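Local coordinates for hydrogenase expression/formation protein HypE (Desulfovibrio vulgaris subsp. vulgaris, PDB 2Z1U) that binds ATP and magnesium and probably serves in the maturation of hydrogenases, at residues Leu102-Asp105 with Ile106-Arg109; Ala156-Gly159 with Asp160-Arg163; Gly312-Arg315 with Ala316-Val320; Pro249-Glu252 with Ser253-Asn256; Asp25-Leu28 with Arg29-Asn33. All coordinates share one frame; numbering follows the deposited sequence.

Overall arrangement
Five short-range contacts illustrate how one chain closes its helix ends and turns. Contacts 1 and 5 belong to neighbouring helices on one side of the chain and touch each other: Leu107 packs on Leu26, and Glu108 forms a salt bridge with Arg29. Both are partly buried, and contact 5 also meets the adenine of ATP. Contact 2, likewise partly buried, reaches the second subunit. Contacts 3 and 4 are at the surface, one a beta turn leading into strand 319-322, the other a helix start. Contact 1 is also a helix start, with a weak side-chain cap, whereas in contacts 2 and 3 a backbone turn bond is joined by a side-chain bond to the main chain.

Contact 1 (Leu102-Asp105 with Ile106-Arg109); sequences LDMD and ILER
Leu102 and Ile106 meet through their terminal methyls, CD2 of Leu102 lying 4.0 Å from CD1 of Ile106, with the two side chains crossing at about a right angle. Ile106 carries CG1 beside its own backbone N (chi1 -68°), which turns CD1 back toward the start of the helix and also brings it against CB of Asp103. A second apolar pair follows: CE of Met104 touches CD2 of Leu107 at 3.8 Å, the side chains running alongside and pointing the same way. Met104 begins by heading off from the later turn, but bends at chi2 and chi3 return its methyl to the leucine.

Outside these pairs, Asp103 is the N-cap, its OD1 accepting a weak bond of 3.3 Å from Asp105 N. The regular helical bonds then begin, with Glu108 N giving to Met104 O at 3.0 Å. Asp105 OD1 and Arg109 NE form a long salt bridge of 3.7 Å in which carboxylate and guanidinium planes are 19° apart. On its other oxygen, Asp105 OD2 is 4.2 Å from Glu108 OE1, a like-charge approach probably eased by Arg29, which pairs with Glu108.

This is the first turn of helix 104-121, the crossover helix of a beta-alpha-beta unit with strands 87-99 and 124-133. Leu107 packs on Phe96 and Leu98 of strand 87-99 and on Leu26 of helix 17-31, while Met104 reaches Leu22 of that same helix.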
loop_
_atom_site.group_PDB
_atom_site.type_symbol
_atom_site.label_atom_id
_atom_site.label_comp_id
_atom_site.label_asym_id
_atom_site.label_seq_id
_atom_site.Cartn_x
_atom_site.Cartn_y
_atom_site.Cartn_z
ATOM N N LEU A 102 -18.327 -10.567 -5.747
ATOM C CA LEU A 102 -18.312 -10.456 -4.289
ATOM C C LEU A 102 -19.608 -9.852 -3.746
ATOM O O LEU A 102 -20.080 -8.826 -4.241
ATOM C CB LEU A 102 -17.105 -9.618 -3.839
ATOM C CG LEU A 102 -16.399 -9.782 -2.480
ATOM C CD1 LEU A 102 -16.431 -8.491 -1.654
ATOM C CD2 LEU A 102 -16.860 -10.976 -1.660
ATOM N N ASP A 103 -20.176 -10.524 -2.747
ATOM C CA ASP A 103 -21.292 -10.018 -1.939
ATOM C C ASP A 103 -20.925 -8.615 -1.428
ATOM O O ASP A 103 -19.918 -8.436 -0.743
ATOM C CB ASP A 103 -21.552 -11.001 -0.779
ATOM C CG ASP A 103 -22.754 -10.628 0.087
ATOM O OD1 ASP A 103 -23.509 -9.696 -0.243
ATOM O OD2 ASP A 103 -22.960 -11.307 1.123
ATOM N N MET A 104 -21.738 -7.628 -1.790
ATOM C CA MET A 104 -21.483 -6.232 -1.444
ATOM C C MET A 104 -21.595 -5.935 0.046
ATOM O O MET A 104 -20.973 -4.992 0.534
ATOM C CB MET A 104 -22.440 -5.310 -2.194
ATOM C CG MET A 104 -22.089 -5.042 -3.644
ATOM S SD MET A 104 -20.696 -3.950 -3.951
ATOM C CE MET A 104 -20.798 -2.729 -2.634
ATOM N N ASP A 105 -22.415 -6.708 0.760
ATOM C CA ASP A 105 -22.519 -6.534 2.207
ATOM C C ASP A 105 -21.253 -6.980 2.936
ATOM O O ASP A 105 -20.945 -6.458 4.005
ATOM C CB ASP A 105 -23.746 -7.228 2.795
ATOM C CG ASP A 105 -24.028 -6.785 4.231
ATOM O OD1 ASP A 105 -24.103 -7.659 5.125
ATOM O OD2 ASP A 105 -24.153 -5.555 4.467
ATOM N N ILE A 106 -20.536 -7.947 2.364
ATOM C CA ILE A 106 -19.210 -8.327 2.866
ATOM C C ILE A 106 -18.292 -7.099 2.822
ATOM O O ILE A 106 -17.679 -6.740 3.823
ATOM C CB ILE A 106 -18.599 -9.520 2.078
ATOM C CG1 ILE A 106 -19.398 -10.800 2.353
ATOM C CG2 ILE A 106 -17.108 -9.698 2.424
ATOM C CD1 ILE A 106 -18.870 -12.044 1.652
ATOM N N LEU A 107 -18.244 -6.439 1.667
ATOM C CA LEU A 107 -17.440 -5.233 1.487
ATOM C C LEU A 107 -17.812 -4.121 2.476
ATOM O O LEU A 107 -16.930 -3.545 3.111
ATOM C CB LEU A 107 -17.535 -4.728 0.043
ATOM C CG LEU A 107 -16.751 -3.464 -0.318
ATOM C CD1 LEU A 107 -15.241 -3.642 -0.145
ATOM C CD2 LEU A 107 -17.084 -3.046 -1.747
ATOM N N GLU A 108 -19.107 -3.835 2.607
ATOM C CA GLU A 108 -19.583 -2.803 3.536
ATOM C C GLU A 108 -19.265 -3.106 5.011
ATOM O O GLU A 108 -18.887 -2.203 5.756
ATOM C CB GLU A 108 -21.089 -2.530 3.353
ATOM C CG GLU A 108 -21.641 -1.511 4.353
ATOM C CD GLU A 108 -22.896 -0.800 3.884
ATOM O OE1 GLU A 108 -23.936 -1.467 3.662
ATOM O OE2 GLU A 108 -22.842 0.441 3.771
ATOM N N ARG A 109 -19.431 -4.360 5.427
ATOM C CA ARG A 109 -19.046 -4.776 6.775
ATOM C C ARG A 109 -17.549 -4.570 7.029
ATOM O O ARG A 109 -17.151 -4.113 8.102
ATOM C CB ARG A 109 -19.403 -6.240 7.010
ATOM C CG ARG A 109 -20.889 -6.493 7.246
ATOM C CD ARG A 109 -21.096 -7.901 7.803
ATOM N NE ARG A 109 -21.047 -8.921 6.753
ATOM C CZ ARG A 109 -20.761 -10.208 6.951
ATOM N NH1 ARG A 109 -20.479 -10.671 8.170
ATOM N NH2 ARG A 109 -20.752 -11.039 5.914
#

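Contact 2 (Ala156-Gly159 with Asp160-Arg163); sequences APSG and DRAR
Ser158 OG and Asp160 OD1 stand 2.8 Å apart, and the same serine hydroxyl is hydrogen-bonded to Asn40 OD1 of the second subunit. Two acceptors therefore surround one hydroxyl, and the proton cannot be assigned to either. The aspartate places CG between its own N and carbonyl carbon (chi1 68°), turning the carboxylate back over the bend toward the serine. CB of Ser158 also lies 3.4 Å from Asp160 OD1.

The backbone closes the bend: Arg161 N donates to Ser158 O at 3.0 Å, approaching from above the carbonyl plane. With Gly159 and Asp160 at its two corners, this is a beta turn with type I angles, set in the loop that leads from strand 141-151 to strand 167-170. Gly159 O and Ala162 N both bond to Ser237 OG, tying the bend to the end of helix 225-237.

Arg161 then runs back along the incoming chain. Its CG packs on Ser158 CB at 3.8 Å, and a bend at chi3 (60°) swings the guanidinium to the carbonyl of Ala156. There NH1 donates to Ala156 O at 3.0 Å with an N-H...O angle of 139°; the donor sits well above the carbonyl plane, and the oxygen is tilted out of the guanidinium plane. NH1 also makes a weak hydrogen bond to Ile215 O.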
loop_
_atom_site.group_PDB
_atom_site.type_symbol
_atom_site.label_atom_id
_atom_site.label_comp_id
_atom_site.label_asym_id
_atom_site.label_seq_id
_atom_site.Cartn_x
_atom_site.Cartn_y
_atom_site.Cartn_z
ATOM N N ALA A 156 14.990 6.151 18.717
ATOM C CA ALA A 156 13.710 5.449 18.652
ATOM C C ALA A 156 13.931 3.932 18.719
ATOM O O ALA A 156 15.064 3.471 18.515
ATOM C CB ALA A 156 12.981 5.832 17.375
ATOM N N PRO A 157 12.874 3.146 19.036
ATOM C CA PRO A 157 13.080 1.697 19.088
ATOM C C PRO A 157 13.446 1.115 17.719
ATOM O O PRO A 157 13.041 1.638 16.691
ATOM C CB PRO A 157 11.730 1.159 19.599
ATOM C CG PRO A 157 11.058 2.349 20.240
ATOM C CD PRO A 157 11.483 3.495 19.378
ATOM N N SER A 158 14.246 0.048 17.737
ATOM C CA SER A 158 14.789 -0.562 16.534
ATOM C C SER A 158 15.227 -1.993 16.846
ATOM O O SER A 158 15.728 -2.265 17.936
ATOM C CB SER A 158 15.982 0.253 16.036
ATOM O OG SER A 158 16.506 -0.296 14.840
ATOM N N GLY A 159 15.046 -2.901 15.888
ATOM C CA GLY A 159 15.382 -4.320 16.076
ATOM C C GLY A 159 16.821 -4.570 16.500
ATOM O O GLY A 159 17.111 -5.567 17.171
ATOM N N ASP A 160 17.712 -3.651 16.130
ATOM C CA ASP A 160 19.144 -3.774 16.425
ATOM C C ASP A 160 19.598 -3.141 17.748
ATOM O O ASP A 160 20.802 -3.042 18.012
ATOM C CB ASP A 160 19.988 -3.267 15.237
ATOM C CG ASP A 160 19.885 -1.763 15.015
ATOM O OD1 ASP A 160 19.054 -1.077 15.654
ATOM O OD2 ASP A 160 20.646 -1.258 14.169
ATOM N N ARG A 161 18.645 -2.746 18.594
ATOM C CA ARG A 161 18.976 -2.014 19.829
ATOM C C ARG A 161 18.835 -2.788 21.150
ATOM O O ARG A 161 19.025 -2.207 22.236
ATOM C CB ARG A 161 18.180 -0.694 19.877
ATOM C CG ARG A 161 18.574 0.308 18.782
ATOM C CD ARG A 161 18.025 1.726 19.041
ATOM N NE ARG A 161 18.533 2.258 20.303
ATOM C CZ ARG A 161 17.793 2.790 21.276
ATOM N NH1 ARG A 161 16.476 2.918 21.141
ATOM N NH2 ARG A 161 18.391 3.207 22.392
ATOM N N ALA A 162 18.526 -4.086 21.071
ATOM C CA ALA A 162 18.515 -4.939 22.261
ATOM C C ALA A 162 19.950 -5.092 22.759
ATOM O O ALA A 162 20.852 -5.384 21.976
ATOM C CB ALA A 162 17.915 -6.301 21.963
ATOM N N ARG A 163 20.159 -4.861 24.048
ATOM C CA ARG A 163 21.500 -4.906 24.619
ATOM C C ARG A 163 21.535 -5.782 25.882
ATOM O O ARG A 163 20.499 -5.971 26.528
ATOM C CB ARG A 163 22.010 -3.471 24.866
ATOM C CG ARG A 163 21.431 -2.765 26.104
ATOM C CD ARG A 163 22.410 -1.712 26.671
ATOM N NE ARG A 163 22.054 -1.215 28.009
ATOM C CZ ARG A 163 21.674 0.037 28.287
ATOM N NH1 ARG A 163 21.590 0.943 27.322
ATOM N NH2 ARG A 163 21.385 0.393 29.538
#

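Contact 3 (Gly312-Arg315 with Ala316-Val320); sequences GAAR and AGQVV
Gln318 and Arg315 are joined by two hydrogen bonds of opposite sense. In one, the side chain of Gln318 reaches back: with CG anti to the carbonyl carbon (chi1 -69°) and the chain beyond it extended, OE1 comes to accept from Arg315 N at 3.1 Å. The bond is fairly straight at the hydrogen (163°), with the donor tilted from the amide carbonyl plane. The same oxygen lies 3.4 Å from Ala314 CA. In the other, Gln318 N gives to Arg315 O at 3.2 Å. Together the bonds engage both the N-H and the C=O of Arg315.

The apolar part is a single touch, in which the methyl CB of Ala314 meets CG1 of Val320 at 3.8 Å, bridging the incoming loop and the first residues of the strand. Both Ala314 and Val320 also rest on Val240 of strand 240-244.

The residues from Arg315 to Gln318 form a type II beta turn. Gly317 occupies its third position with a positive phi of 94°, where a CB would jam against the preceding carbonyl oxygen, hence the preference for glycine there. The turn delivers the chain into strand 319-322, which runs parallel to strand 240-244 in a mixed sheet.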
loop_
_atom_site.group_PDB
_atom_site.type_symbol
_atom_site.label_atom_id
_atom_site.label_comp_id
_atom_site.label_asym_id
_atom_site.label_seq_id
_atom_site.Cartn_x
_atom_site.Cartn_y
_atom_site.Cartn_z
ATOM N N GLY A 312 26.158 -20.371 28.758
ATOM C CA GLY A 312 25.684 -20.035 27.430
ATOM C C GLY A 312 26.159 -21.084 26.442
ATOM O O GLY A 312 25.910 -22.280 26.625
ATOM N N ALA A 313 26.887 -20.624 25.425
ATOM C CA ALA A 313 27.272 -21.406 24.234
ATOM C C ALA A 313 26.335 -21.075 23.066
ATOM O O ALA A 313 26.687 -21.266 21.896
ATOM C CB ALA A 313 27.326 -22.918 24.513
ATOM N N ALA A 314 25.146 -20.560 23.391
ATOM C CA ALA A 314 24.274 -19.995 22.373
ATOM C C ALA A 314 25.020 -18.847 21.704
ATOM O O ALA A 314 25.692 -18.046 22.373
ATOM C CB ALA A 314 22.968 -19.511 22.974
ATOM N N ARG A 315 24.930 -18.809 20.382
ATOM C CA ARG A 315 25.608 -17.804 19.581
ATOM C C ARG A 315 24.718 -16.578 19.370
ATOM O O ARG A 315 23.544 -16.594 19.744
ATOM C CB ARG A 315 25.965 -18.400 18.225
ATOM C CG ARG A 315 27.434 -18.320 17.898
ATOM C CD ARG A 315 28.157 -19.598 18.270
ATOM N NE ARG A 315 29.616 -19.482 18.168
ATOM C CZ ARG A 315 30.290 -19.239 17.040
ATOM N NH1 ARG A 315 29.652 -19.051 15.887
ATOM N NH2 ARG A 315 31.615 -19.164 17.070
ATOM N N ALA A 316 25.289 -15.531 18.765
ATOM C CA ALA A 316 24.549 -14.336 18.373
ATOM C C ALA A 316 23.400 -14.737 17.481
ATOM O O ALA A 316 23.582 -15.513 16.543
ATOM C CB ALA A 316 25.459 -13.355 17.641
ATOM N N GLY A 317 22.212 -14.210 17.779
ATOM C CA GLY A 317 21.032 -14.513 16.995
ATOM C C GLY A 317 20.175 -15.660 17.492
ATOM O O GLY A 317 19.106 -15.902 16.942
ATOM N N GLN A 318 20.615 -16.361 18.533
ATOM C CA GLN A 318 19.863 -17.520 19.011
ATOM C C GLN A 318 18.896 -17.186 20.143
ATOM O O GLN A 318 19.100 -16.237 20.895
ATOM C CB GLN A 318 20.806 -18.670 19.412
ATOM C CG GLN A 318 21.511 -19.312 18.216
ATOM C CD GLN A 318 22.066 -20.706 18.524
ATOM O OE1 GLN A 318 22.839 -20.894 19.462
ATOM N NE2 GLN A 318 21.677 -21.681 17.713
ATOM N N VAL A 319 17.832 -17.971 20.245
ATOM C CA VAL A 319 16.814 -17.758 21.261
ATOM C C VAL A 319 16.674 -19.037 22.077
ATOM O O VAL A 319 16.242 -20.063 21.552
ATOM C CB VAL A 319 15.463 -17.408 20.630
ATOM C CG1 VAL A 319 14.397 -17.242 21.716
ATOM C CG2 VAL A 319 15.575 -16.120 19.793
ATOM N N VAL A 320 17.038 -18.963 23.353
ATOM C CA VAL A 320 16.947 -20.125 24.223
ATOM C C VAL A 320 15.931 -20.015 25.354
ATOM O O VAL A 320 15.937 -19.063 26.154
ATOM C CB VAL A 320 18.352 -20.669 24.668
ATOM C CG1 VAL A 320 19.476 -19.653 24.438
ATOM C CG2 VAL A 320 18.351 -21.242 26.096
#

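Contact 4 (Pro249-Glu252 with Ser253-Asn256); sequences PVRE and SVRN
Val250 and Arg255 make the closest side-chain contact at this helix N-terminus, where a loop enters helix 252-260 and Arg251 holds the N-cap position. CG1 of Val250 presses on CG of Arg255 at 3.4 Å, and CB of Val250 sits over one face of the guanidinium, 3.6 Å above its plane and over its centre. CG2 of the valine meets NH2 of the same group at 3.7 Å. Valine and arginine cross at about a right angle, the arginine being stretched from CG to NE, which lays its flat end across the branched carbon.

The same CG1 touches Val254 CG1 at 3.7 Å, so one methyl of Val250 serves both helix residues. It can do so because CG1 lies anti to its backbone N (chi1 -179°), whereas CG2 is left to the guanidinium. Next to this pair, CG2 of Val254 leans on CB of Arg251.

Behind the side chains run the first backbone bonds of the helix. Arg251 O takes a nearly linear bond from Arg255 N at 2.8 Å and a weak one from Val254 N, so this carbonyl takes two N-H groups, and Glu252 O takes the next, from Asn256 N. Farther out, Arg251 is placed among acidic residues: its guanidinium has long, weak ion pairs with Asp193, Asp176 and Glu297, while Asp193 also bonds to Ser253 OG. Val250 is backed by Pro265. At the outer side, Glu252 and Asn256 lie alongside each other, pointing the same way, with Glu252 CG 3.7 Å from Asn256 ND2.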
loop_
_atom_site.group_PDB
_atom_site.type_symbol
_atom_site.label_atom_id
_atom_site.label_comp_id
_atom_site.label_asym_id
_atom_site.label_seq_id
_atom_site.Cartn_x
_atom_site.Cartn_y
_atom_site.Cartn_z
ATOM N N PRO A 249 2.707 -16.159 28.628
ATOM C CA PRO A 249 1.293 -16.424 28.867
ATOM C C PRO A 249 0.607 -17.038 27.645
ATOM O O PRO A 249 0.742 -16.549 26.536
ATOM C CB PRO A 249 0.708 -15.019 29.185
ATOM C CG PRO A 249 1.587 -14.075 28.450
ATOM C CD PRO A 249 2.975 -14.735 28.361
ATOM N N VAL A 250 -0.093 -18.139 27.862
ATOM C CA VAL A 250 -0.860 -18.811 26.814
ATOM C C VAL A 250 -2.079 -19.316 27.559
ATOM O O VAL A 250 -1.937 -20.029 28.560
ATOM C CB VAL A 250 -0.082 -20.030 26.161
ATOM C CG1 VAL A 250 -0.921 -20.688 25.060
ATOM C CG2 VAL A 250 1.259 -19.605 25.562
ATOM N N ARG A 251 -3.263 -18.901 27.113
ATOM C CA ARG A 251 -4.530 -19.267 27.764
ATOM C C ARG A 251 -4.690 -20.776 27.726
ATOM O O ARG A 251 -4.337 -21.401 26.730
ATOM C CB ARG A 251 -5.710 -18.618 27.029
ATOM C CG ARG A 251 -5.772 -17.119 27.147
ATOM C CD ARG A 251 -6.811 -16.522 26.196
ATOM N NE ARG A 251 -7.587 -15.517 26.911
ATOM C CZ ARG A 251 -7.318 -14.216 26.930
ATOM N NH1 ARG A 251 -6.300 -13.713 26.233
ATOM N NH2 ARG A 251 -8.098 -13.410 27.641
ATOM N N GLU A 252 -5.217 -21.355 28.813
ATOM C CA GLU A 252 -5.457 -22.803 28.897
ATOM C C GLU A 252 -6.185 -23.327 27.655
ATOM O O GLU A 252 -5.790 -24.333 27.072
ATOM C CB GLU A 252 -6.248 -23.143 30.174
ATOM C CG GLU A 252 -6.264 -24.620 30.563
ATOM C CD GLU A 252 -7.151 -24.891 31.778
ATOM O OE1 GLU A 252 -7.693 -23.917 32.357
ATOM O OE2 GLU A 252 -7.316 -26.071 32.154
ATOM N N SER A 253 -7.234 -22.611 27.255
ATOM C CA SER A 253 -8.044 -22.943 26.086
ATOM C C SER A 253 -7.248 -22.876 24.779
ATOM O O SER A 253 -7.508 -23.645 23.852
ATOM C CB SER A 253 -9.229 -21.988 26.011
ATOM O OG SER A 253 -8.756 -20.666 25.784
ATOM N N VAL A 254 -6.290 -21.952 24.713
ATOM C CA VAL A 254 -5.387 -21.837 23.557
ATOM C C VAL A 254 -4.358 -22.986 23.561
ATOM O O VAL A 254 -4.145 -23.627 22.532
ATOM C CB VAL A 254 -4.698 -20.447 23.494
ATOM C CG1 VAL A 254 -3.576 -20.426 22.455
ATOM C CG2 VAL A 254 -5.735 -19.342 23.196
ATOM N N ARG A 255 -3.747 -23.250 24.720
ATOM C CA ARG A 255 -2.844 -24.402 24.879
ATOM C C ARG A 255 -3.521 -25.692 24.436
ATOM O O ARG A 255 -2.949 -26.463 23.658
ATOM C CB ARG A 255 -2.367 -24.559 26.328
ATOM C CG ARG A 255 -1.282 -23.587 26.738
ATOM C CD ARG A 255 -0.487 -24.050 27.959
ATOM N NE ARG A 255 0.443 -23.008 28.405
ATOM C CZ ARG A 255 1.654 -22.806 27.881
ATOM N NH1 ARG A 255 2.099 -23.568 26.886
ATOM N NH2 ARG A 255 2.422 -21.826 28.349
ATOM N N ASN A 256 -4.740 -25.909 24.934
ATOM C CA ASN A 256 -5.521 -27.105 24.620
ATOM C C ASN A 256 -5.936 -27.195 23.151
ATOM O O ASN A 256 -5.908 -28.277 22.559
ATOM C CB ASN A 256 -6.739 -27.213 25.541
ATOM C CG ASN A 256 -6.354 -27.497 26.984
ATOM O OD1 ASN A 256 -5.302 -28.090 27.262
ATOM N ND2 ASN A 256 -7.214 -27.082 27.917
#

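Contact 5 (Asp25-Leu28 with Arg29-Asn33); sequences DLFL and RHFDN. With ATP (adenosine-5'-triphosphate), chain D.
Phe27 and Phe31 lie alongside each other, pointing the same way, and CD1 of Phe27 touches CE2 of Phe31 at 3.9 Å. Followed outward, Phe27 meets ATP from its first side-chain atom: CB is 3.6 Å from ATP N1. A chi1 of -64° sends the ring on toward the nucleotide, where CG comes against both N1 and N6. From there the whole ring, through CD2 and CE2 and out to CZ, lies against N6, with CE2 at 3.5 Å. That amino nitrogen sits 3.3 Å above the ring plane, over its centre. Phe31 offers the base an edge instead, with ATP N1 in the plane of its ring.

These aromatics stand one turn apart near the end of helix 17-31, and they form one wall of the adenine site of the AIR synthase-like N-terminal domain. Thr130, which Phe27 touches, bonds to ATP, as do Thr222 and Arg223 of the second subunit. Phe31 N donates to Phe27 O at 2.9 Å, and this same carbonyl oxygen lies over one face of the Phe31 ring, 3.2 Å from CG.

Away from the nucleotide, Arg29 bends at chi3 and brings NH1 to Asp25 O, a bond modelled implausibly short, so that its length is doubtful. His30 puts its edge to Leu26 O, CD2 at 3.3 Å, and Leu26 CD1 packs on that same ring carbon. Past the helix end, Asn33 ND2 bonds to Phe31 O at 3.0 Å and its OD1 accepts from Leu36 N.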
loop_
_atom_site.group_PDB
_atom_site.type_symbol
_atom_site.label_atom_id
_atom_site.label_comp_id
_atom_site.label_asym_id
_atom_site.label_seq_id
_atom_site.Cartn_x
_atom_site.Cartn_y
_atom_site.Cartn_z
ATOM N N ASP A 25 -19.911 6.896 -2.031
ATOM C CA ASP A 25 -21.053 6.442 -1.233
ATOM C C ASP A 25 -20.688 5.411 -0.173
ATOM O O ASP A 25 -21.414 5.252 0.801
ATOM C CB ASP A 25 -22.172 5.904 -2.125
ATOM C CG ASP A 25 -22.751 6.962 -3.062
ATOM O OD1 ASP A 25 -22.368 8.156 -2.984
ATOM O OD2 ASP A 25 -23.598 6.586 -3.892
ATOM N N LEU A 26 -19.578 4.701 -0.362
ATOM C CA LEU A 26 -19.177 3.702 0.621
ATOM C C LEU A 26 -17.934 4.107 1.396
ATOM O O LEU A 26 -18.003 4.306 2.610
ATOM C CB LEU A 26 -18.975 2.321 -0.019
ATOM C CG LEU A 26 -18.552 1.195 0.943
ATOM C CD1 LEU A 26 -19.624 0.915 2.001
ATOM C CD2 LEU A 26 -18.209 -0.065 0.178
ATOM N N PHE A 27 -16.809 4.224 0.691
ATOM C CA PHE A 27 -15.512 4.444 1.342
ATOM C C PHE A 27 -15.447 5.789 2.062
ATOM O O PHE A 27 -15.163 5.826 3.258
ATOM C CB PHE A 27 -14.348 4.282 0.350
ATOM C CG PHE A 27 -14.219 2.890 -0.212
ATOM C CD1 PHE A 27 -13.923 1.803 0.623
ATOM C CD2 PHE A 27 -14.363 2.661 -1.580
ATOM C CE1 PHE A 27 -13.803 0.510 0.102
ATOM C CE2 PHE A 27 -14.244 1.368 -2.108
ATOM C CZ PHE A 27 -13.967 0.294 -1.267
ATOM N N LEU A 28 -15.734 6.879 1.344
ATOM C CA LEU A 28 -15.751 8.224 1.934
ATOM C C LEU A 28 -16.761 8.355 3.061
ATOM O O LEU A 28 -16.513 9.054 4.046
ATOM C CB LEU A 28 -16.061 9.292 0.875
ATOM C CG LEU A 28 -14.837 9.973 0.279
ATOM C CD1 LEU A 28 -13.888 8.955 -0.383
ATOM C CD2 LEU A 28 -15.277 11.064 -0.693
ATOM N N ARG A 29 -17.897 7.682 2.917
ATOM C CA ARG A 29 -18.941 7.750 3.932
ATOM C C ARG A 29 -18.414 7.219 5.260
ATOM O O ARG A 29 -18.554 7.867 6.299
ATOM C CB ARG A 29 -20.179 6.977 3.487
ATOM C CG ARG A 29 -21.430 7.311 4.289
ATOM C CD ARG A 29 -22.650 6.586 3.739
ATOM N NE ARG A 29 -22.876 5.343 4.479
ATOM C CZ ARG A 29 -22.701 4.111 4.000
ATOM N NH1 ARG A 29 -22.312 3.913 2.746
ATOM N NH2 ARG A 29 -22.945 3.066 4.781
ATOM N N HIS A 30 -17.788 6.046 5.219
ATOM C CA HIS A 30 -17.257 5.415 6.431
ATOM C C HIS A 30 -15.949 6.011 6.962
ATOM O O HIS A 30 -15.717 6.018 8.181
ATOM C CB HIS A 30 -17.095 3.906 6.221
ATOM C CG HIS A 30 -18.389 3.154 6.243
ATOM N ND1 HIS A 30 -18.925 2.637 7.402
ATOM C CD2 HIS A 30 -19.259 2.839 5.253
ATOM C CE1 HIS A 30 -20.068 2.035 7.125
ATOM N NE2 HIS A 30 -20.294 2.142 5.829
ATOM N N PHE A 31 -15.097 6.495 6.056
ATOM C CA PHE A 31 -13.775 7.022 6.433
ATOM C C PHE A 31 -13.817 8.524 6.754
ATOM O O PHE A 31 -12.877 9.062 7.358
ATOM C CB PHE A 31 -12.733 6.714 5.349
ATOM C CG PHE A 31 -12.592 5.231 5.023
ATOM C CD1 PHE A 31 -13.005 4.247 5.927
ATOM C CD2 PHE A 31 -12.036 4.829 3.811
ATOM C CE1 PHE A 31 -12.876 2.890 5.618
ATOM C CE2 PHE A 31 -11.895 3.471 3.505
ATOM C CZ PHE A 31 -12.311 2.507 4.414
ATOM N N ASP A 32 -14.917 9.156 6.334
ATOM C CA ASP A 32 -15.320 10.557 6.617
ATOM C C ASP A 32 -14.256 11.481 7.203
ATOM O O ASP A 32 -14.096 11.554 8.426
ATOM C CB ASP A 32 -16.566 10.569 7.520
ATOM C CG ASP A 32 -17.490 11.736 7.239
ATOM O OD1 ASP A 32 -17.061 12.745 6.623
ATOM O OD2 ASP A 32 -18.676 11.638 7.634
ATOM N N ASN A 33 -13.536 12.174 6.316
ATOM C CA ASN A 33 -12.597 13.227 6.704
ATOM C C ASN A 33 -12.283 14.119 5.502
ATOM O O ASN A 33 -12.379 13.660 4.361
ATOM C CB ASN A 33 -11.329 12.637 7.356
ATOM C CG ASN A 33 -10.431 11.909 6.366
ATOM O OD1 ASN A 33 -9.590 12.526 5.717
ATOM N ND2 ASN A 33 -10.595 10.594 6.262
HETATM P PG ATP D . -6.165 4.720 -11.174
HETATM O O1G ATP D . -6.264 3.822 -9.927
HETATM O O2G ATP D . -7.251 4.423 -12.162
HETATM O O3G ATP D . -4.776 4.789 -11.792
HETATM P PB ATP D . -6.020 7.142 -9.564
HETATM O O1B ATP D . -5.207 6.203 -8.650
HETATM O O2B ATP D . -5.403 8.450 -9.955
HETATM O O3B ATP D . -6.509 6.252 -10.802
HETATM P PA ATP D . -8.442 6.435 -8.243
HETATM O O1A ATP D . -9.510 6.299 -9.325
HETATM O O2A ATP D . -7.835 5.115 -7.858
HETATM O O3A ATP D . -7.345 7.543 -8.744
HETATM O "O5'" ATP D . -8.976 7.217 -6.988
HETATM C "C5'" ATP D . -9.874 8.329 -7.101
HETATM C "C4'" ATP D . -10.023 8.918 -5.715
HETATM O "O4'" ATP D . -10.738 7.946 -4.926
HETATM C "C3'" ATP D . -8.689 9.146 -5.025
HETATM O "O3'" ATP D . -8.783 10.362 -4.257
HETATM C "C2'" ATP D . -8.533 7.960 -4.068
HETATM O "O2'" ATP D . -7.819 8.361 -2.897
HETATM C "C1'" ATP D . -9.993 7.588 -3.744
HETATM N N9 ATP D . -10.197 6.135 -3.501
HETATM C C8 ATP D . -10.236 5.151 -4.412
HETATM N N7 ATP D . -10.462 3.959 -3.812
HETATM C C5 ATP D . -10.524 4.209 -2.491
HETATM C C6 ATP D . -10.729 3.398 -1.267
HETATM N N6 ATP D . -10.875 2.059 -1.373
HETATM N N1 ATP D . -10.747 4.033 -0.100
HETATM C C2 ATP D . -10.589 5.364 0.041
HETATM N N3 ATP D . -10.411 6.157 -1.043
HETATM C C4 ATP D . -10.376 5.626 -2.292
#